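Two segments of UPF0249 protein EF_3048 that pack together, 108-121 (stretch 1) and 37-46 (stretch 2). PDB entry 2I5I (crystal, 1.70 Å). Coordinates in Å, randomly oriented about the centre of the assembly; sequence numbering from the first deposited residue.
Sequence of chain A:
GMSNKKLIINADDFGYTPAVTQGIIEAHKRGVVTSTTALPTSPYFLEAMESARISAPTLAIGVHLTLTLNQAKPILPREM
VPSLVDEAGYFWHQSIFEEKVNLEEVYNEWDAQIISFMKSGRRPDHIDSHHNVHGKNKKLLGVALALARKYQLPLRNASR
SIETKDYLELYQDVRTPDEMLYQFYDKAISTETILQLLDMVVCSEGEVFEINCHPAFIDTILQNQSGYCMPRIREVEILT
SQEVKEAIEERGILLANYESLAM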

# COMPACT_ATOMS: atom_id res chain seq x y z
N ASN A 108 -31.60 -9.61 -17.95
CA ASN A 108 -31.64 -9.32 -16.52
C ASN A 108 -30.41 -9.90 -15.82
O ASN A 108 -29.79 -9.26 -14.97
CB ASN A 108 -32.91 -9.86 -15.87
CG ASN A 108 -34.15 -9.16 -16.42
OD1 ASN A 108 -34.07 -7.98 -16.77
ND2 ASN A 108 -35.27 -9.86 -16.49
N GLU A 109 -30.11 -11.14 -16.18
CA GLU A 109 -28.96 -11.78 -15.53
C GLU A 109 -27.66 -11.08 -15.91
O GLU A 109 -26.82 -10.81 -15.04
CB GLU A 109 -28.91 -13.27 -15.89
CG GLU A 109 -27.61 -13.95 -15.49
CD GLU A 109 -27.35 -13.98 -14.00
OE1 GLU A 109 -28.31 -13.84 -13.22
OE2 GLU A 109 -26.17 -14.18 -13.60
N TRP A 110 -27.48 -10.76 -17.19
CA TRP A 110 -26.22 -10.08 -17.56
C TRP A 110 -26.16 -8.70 -16.95
O TRP A 110 -25.10 -8.21 -16.52
CB TRP A 110 -26.09 -10.08 -19.09
CG TRP A 110 -25.61 -11.39 -19.63
CD1 TRP A 110 -25.23 -12.52 -18.95
CD2 TRP A 110 -25.46 -11.70 -21.03
NE1 TRP A 110 -24.85 -13.49 -19.85
CE2 TRP A 110 -24.98 -13.02 -21.13
CE3 TRP A 110 -25.69 -10.97 -22.19
CZ2 TRP A 110 -24.74 -13.61 -22.37
CZ3 TRP A 110 -25.44 -11.57 -23.42
CH2 TRP A 110 -24.97 -12.88 -23.52
N ASP A 111 -27.30 -8.01 -16.87
CA ASP A 111 -27.33 -6.71 -16.19
C ASP A 111 -26.88 -6.90 -14.75
O ASP A 111 -26.08 -6.15 -14.20
CB ASP A 111 -28.74 -6.14 -16.28
CG ASP A 111 -28.98 -4.86 -15.52
OD1 ASP A 111 -28.48 -3.78 -15.95
OD2 ASP A 111 -29.68 -4.90 -14.50
N ALA A 112 -27.40 -7.93 -14.10
CA ALA A 112 -27.01 -8.29 -12.74
C ALA A 112 -25.51 -8.57 -12.65
O ALA A 112 -24.86 -8.22 -11.67
CB ALA A 112 -27.81 -9.50 -12.31
N GLN A 113 -24.95 -9.20 -13.68
CA GLN A 113 -23.52 -9.53 -13.65
C GLN A 113 -22.68 -8.28 -13.73
O GLN A 113 -21.58 -8.16 -13.20
CB GLN A 113 -23.16 -10.49 -14.80
CG GLN A 113 -23.56 -11.93 -14.44
CD GLN A 113 -23.38 -12.91 -15.58
OE1 GLN A 113 -22.47 -12.83 -16.41
NE2 GLN A 113 -24.25 -13.91 -15.64
N ILE A 114 -23.22 -7.28 -14.42
CA ILE A 114 -22.46 -6.03 -14.57
C ILE A 114 -22.50 -5.28 -13.27
O ILE A 114 -21.48 -4.77 -12.81
CB ILE A 114 -23.00 -5.18 -15.73
CG1 ILE A 114 -22.69 -5.80 -17.09
CG2 ILE A 114 -22.50 -3.75 -15.62
CD1 ILE A 114 -23.46 -5.19 -18.25
N ILE A 115 -23.68 -5.22 -12.65
CA ILE A 115 -23.80 -4.56 -11.35
C ILE A 115 -22.92 -5.24 -10.30
O ILE A 115 -22.31 -4.58 -9.47
CB ILE A 115 -25.25 -4.54 -10.89
CG1 ILE A 115 -26.05 -3.50 -11.72
CG2 ILE A 115 -25.42 -4.30 -9.42
CD1 ILE A 115 -27.13 -4.22 -12.47
N SER A 116 -22.84 -6.56 -10.39
CA SER A 116 -22.03 -7.36 -9.49
C SER A 116 -20.54 -7.02 -9.68
O SER A 116 -19.87 -6.88 -8.67
CB SER A 116 -22.27 -8.85 -9.68
OG SER A 116 -23.61 -9.17 -9.36
N PHE A 117 -20.08 -6.90 -10.91
CA PHE A 117 -18.72 -6.45 -11.15
C PHE A 117 -18.45 -5.17 -10.37
O PHE A 117 -17.39 -5.02 -9.75
CB PHE A 117 -18.46 -6.20 -12.63
CG PHE A 117 -17.06 -5.81 -13.05
CD1 PHE A 117 -16.51 -4.56 -12.93
CD2 PHE A 117 -16.24 -6.80 -13.60
CE1 PHE A 117 -15.21 -4.24 -13.27
CE2 PHE A 117 -14.94 -6.51 -13.97
CZ PHE A 117 -14.42 -5.25 -13.80
N MSE A 118 -19.39 -4.22 -10.49
CA MSE A 118 -19.10 -2.89 -9.95
C MSE A 118 -19.11 -2.87 -8.43
O MSE A 118 -18.74 -1.87 -7.82
CB MSE A 118 -20.03 -1.82 -10.57
CG MSE A 118 -19.61 -1.57 -12.02
SE MSE A 118 -20.54 -0.33 -12.98
CE MSE A 118 -22.17 -0.68 -12.46
N LYS A 119 -19.47 -3.96 -7.77
CA LYS A 119 -19.30 -4.11 -6.32
C LYS A 119 -17.81 -4.12 -5.96
O LYS A 119 -17.44 -3.89 -4.80
CB LYS A 119 -20.00 -5.36 -5.82
CG LYS A 119 -21.53 -5.24 -5.86
CD LYS A 119 -22.25 -6.42 -5.25
CE LYS A 119 -23.63 -6.56 -5.89
NZ LYS A 119 -24.37 -7.75 -5.37
N SER A 120 -16.95 -4.33 -6.95
CA SER A 120 -15.50 -4.22 -6.79
C SER A 120 -15.04 -2.78 -6.60
O SER A 120 -13.85 -2.50 -6.40
CB SER A 120 -14.88 -4.84 -8.04
OG SER A 120 -14.90 -3.92 -9.13
N GLY A 121 -15.96 -1.83 -6.69
CA GLY A 121 -15.71 -0.41 -6.72
C GLY A 121 -15.19 0.15 -8.02
O GLY A 121 -14.86 1.34 -8.12
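Stretch 2 (37-46) TALPTSPYFL

Segments far apart in sequence often pack without a single direct hydrogen bond, and this pair illustrates how a turning chain can follow the flank of a helix. Stretch 1 enters already helical at Asn-108, and helical torsions continue to Ser-120 before Gly-121 takes a positive phi. Stretch 2 leaves a strand at Ala-38, passes through two type I turns, Leu-39 to Ser-42 and Ser-42 to Phe-45, and is helical at Phe-45 and Leu-46. Two parts of stretch 2 touch stretch 1, Ala-38 to Thr-41 (without Leu-39) and Phe-45 with Leu-46: the CA atoms of Phe-117 and Pro-40 lie 5.4 Å apart, those of Ser-120 and Leu-46 6.1 Å. As these pairs indicate, from Pro-40 to Leu-46 the chain advances in broadly the same sense as the helix. Ser-42, Pro-43 and Tyr-44 make no contact.

Pro-40 fits closely against the helix backbone, its CG 3.3 Å from Gln-113 O, a carbonyl already engaged by Phe-117 N; Pro-40 CB also lies 3.9 Å from Ser-116 CB. Beside it, Thr-41 CG2 approaches Gln-113 NE2 at 3.8 Å. That amide group is held by its own hydrogen bond from Gln-113 NE2 to Glu-109 OE2 (2.8 Å), while a water links the two segments, accepting from Thr-41 OG1 at 2.9 Å and donating to Gln-113 OE1 at 2.8 Å.

Phe-117 is flanked by several parts of stretch 2. Phe-117 CE2 is 4.0 Å from Ala-38 CB, and Phe-117 CD2 is 3.7 Å from Phe-45 CZ. The two aromatic rings meet obliquely, with centroids 5.4 Å apart and planes at 50°. The edge of the Phe-45 ring also meets the helix backbone, with Phe-45 CZ 3.5 Å from Phe-117 O, the same oxygen that accepts from Ser-120 OG. Further along, Leu-46 bends its end inward, placing Leu-46 CD2 3.7 Å from Ser-120 CA. The contact thus rests on van der Waals packing, with a water bridging Thr-41 and Gln-113.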

# COMPACT_ATOMS: atom_id res chain seq x y z
N THR A 37 -10.61 -10.02 -18.73
CA THR A 37 -12.05 -9.89 -18.42
C THR A 37 -12.40 -10.90 -17.32
O THR A 37 -11.94 -12.05 -17.46
CB THR A 37 -12.95 -10.10 -19.64
OG1 THR A 37 -12.56 -11.25 -20.38
CG2 THR A 37 -12.80 -8.86 -20.53
N ALA A 38 -13.12 -10.42 -16.34
CA ALA A 38 -13.36 -11.09 -15.07
C ALA A 38 -14.78 -11.60 -14.88
O ALA A 38 -15.73 -10.94 -15.29
CB ALA A 38 -13.05 -10.08 -13.96
N LEU A 39 -14.89 -12.76 -14.22
CA LEU A 39 -16.18 -13.38 -13.93
C LEU A 39 -16.75 -12.99 -12.57
O LEU A 39 -16.38 -13.56 -11.54
CB LEU A 39 -16.02 -14.89 -14.00
CG LEU A 39 -15.56 -15.53 -15.31
CD1 LEU A 39 -14.79 -16.81 -15.03
CD2 LEU A 39 -16.77 -15.81 -16.21
N PRO A 40 -17.70 -12.07 -12.49
CA PRO A 40 -18.38 -11.81 -11.23
C PRO A 40 -19.18 -12.98 -10.67
O PRO A 40 -19.53 -13.01 -9.48
CB PRO A 40 -19.38 -10.67 -11.56
CG PRO A 40 -19.35 -10.52 -13.03
CD PRO A 40 -18.17 -11.22 -13.61
N THR A 41 -19.48 -13.97 -11.50
CA THR A 41 -20.24 -15.14 -11.11
C THR A 41 -19.35 -16.11 -10.33
O THR A 41 -19.82 -17.09 -9.74
CB THR A 41 -20.82 -15.87 -12.34
OG1 THR A 41 -19.89 -15.83 -13.42
CG2 THR A 41 -22.09 -15.14 -12.76
N SER A 42 -18.05 -15.81 -10.34
CA SER A 42 -17.10 -16.64 -9.59
C SER A 42 -16.93 -16.21 -8.15
O SER A 42 -16.79 -15.05 -7.80
CB SER A 42 -15.74 -16.57 -10.30
OG SER A 42 -14.87 -17.55 -9.76
N PRO A 43 -16.89 -17.15 -7.21
CA PRO A 43 -16.79 -16.69 -5.81
C PRO A 43 -15.47 -15.99 -5.52
O PRO A 43 -15.35 -15.21 -4.58
CB PRO A 43 -16.92 -17.99 -5.02
CG PRO A 43 -16.64 -19.09 -5.97
CD PRO A 43 -16.96 -18.59 -7.36
N TYR A 44 -14.45 -16.24 -6.32
CA TYR A 44 -13.13 -15.63 -6.23
C TYR A 44 -13.05 -14.26 -6.88
O TYR A 44 -11.97 -13.67 -6.93
CB TYR A 44 -12.10 -16.55 -6.92
CG TYR A 44 -12.15 -17.95 -6.39
CD1 TYR A 44 -11.63 -18.21 -5.12
CD2 TYR A 44 -12.71 -19.00 -7.11
CE1 TYR A 44 -11.66 -19.48 -4.60
CE2 TYR A 44 -12.73 -20.27 -6.57
CZ TYR A 44 -12.21 -20.51 -5.32
OH TYR A 44 -12.24 -21.77 -4.77
N PHE A 45 -14.16 -13.73 -7.40
CA PHE A 45 -14.05 -12.47 -8.13
C PHE A 45 -13.48 -11.30 -7.36
O PHE A 45 -12.58 -10.61 -7.82
CB PHE A 45 -15.44 -12.05 -8.64
CG PHE A 45 -15.53 -10.64 -9.17
CD1 PHE A 45 -14.93 -10.30 -10.38
CD2 PHE A 45 -16.21 -9.68 -8.46
CE1 PHE A 45 -15.01 -9.00 -10.86
CE2 PHE A 45 -16.32 -8.38 -8.93
CZ PHE A 45 -15.73 -8.07 -10.14
N LEU A 46 -14.04 -11.02 -6.17
CA LEU A 46 -13.63 -9.85 -5.42
C LEU A 46 -12.19 -10.00 -4.96
O LEU A 46 -11.39 -9.05 -4.99
CB LEU A 46 -14.63 -9.60 -4.28
CG LEU A 46 -15.96 -8.95 -4.65
CD1 LEU A 46 -16.80 -8.69 -3.40
CD2 LEU A 46 -15.80 -7.63 -5.38
O HOH W 1 -19.97 -13.57 -15.26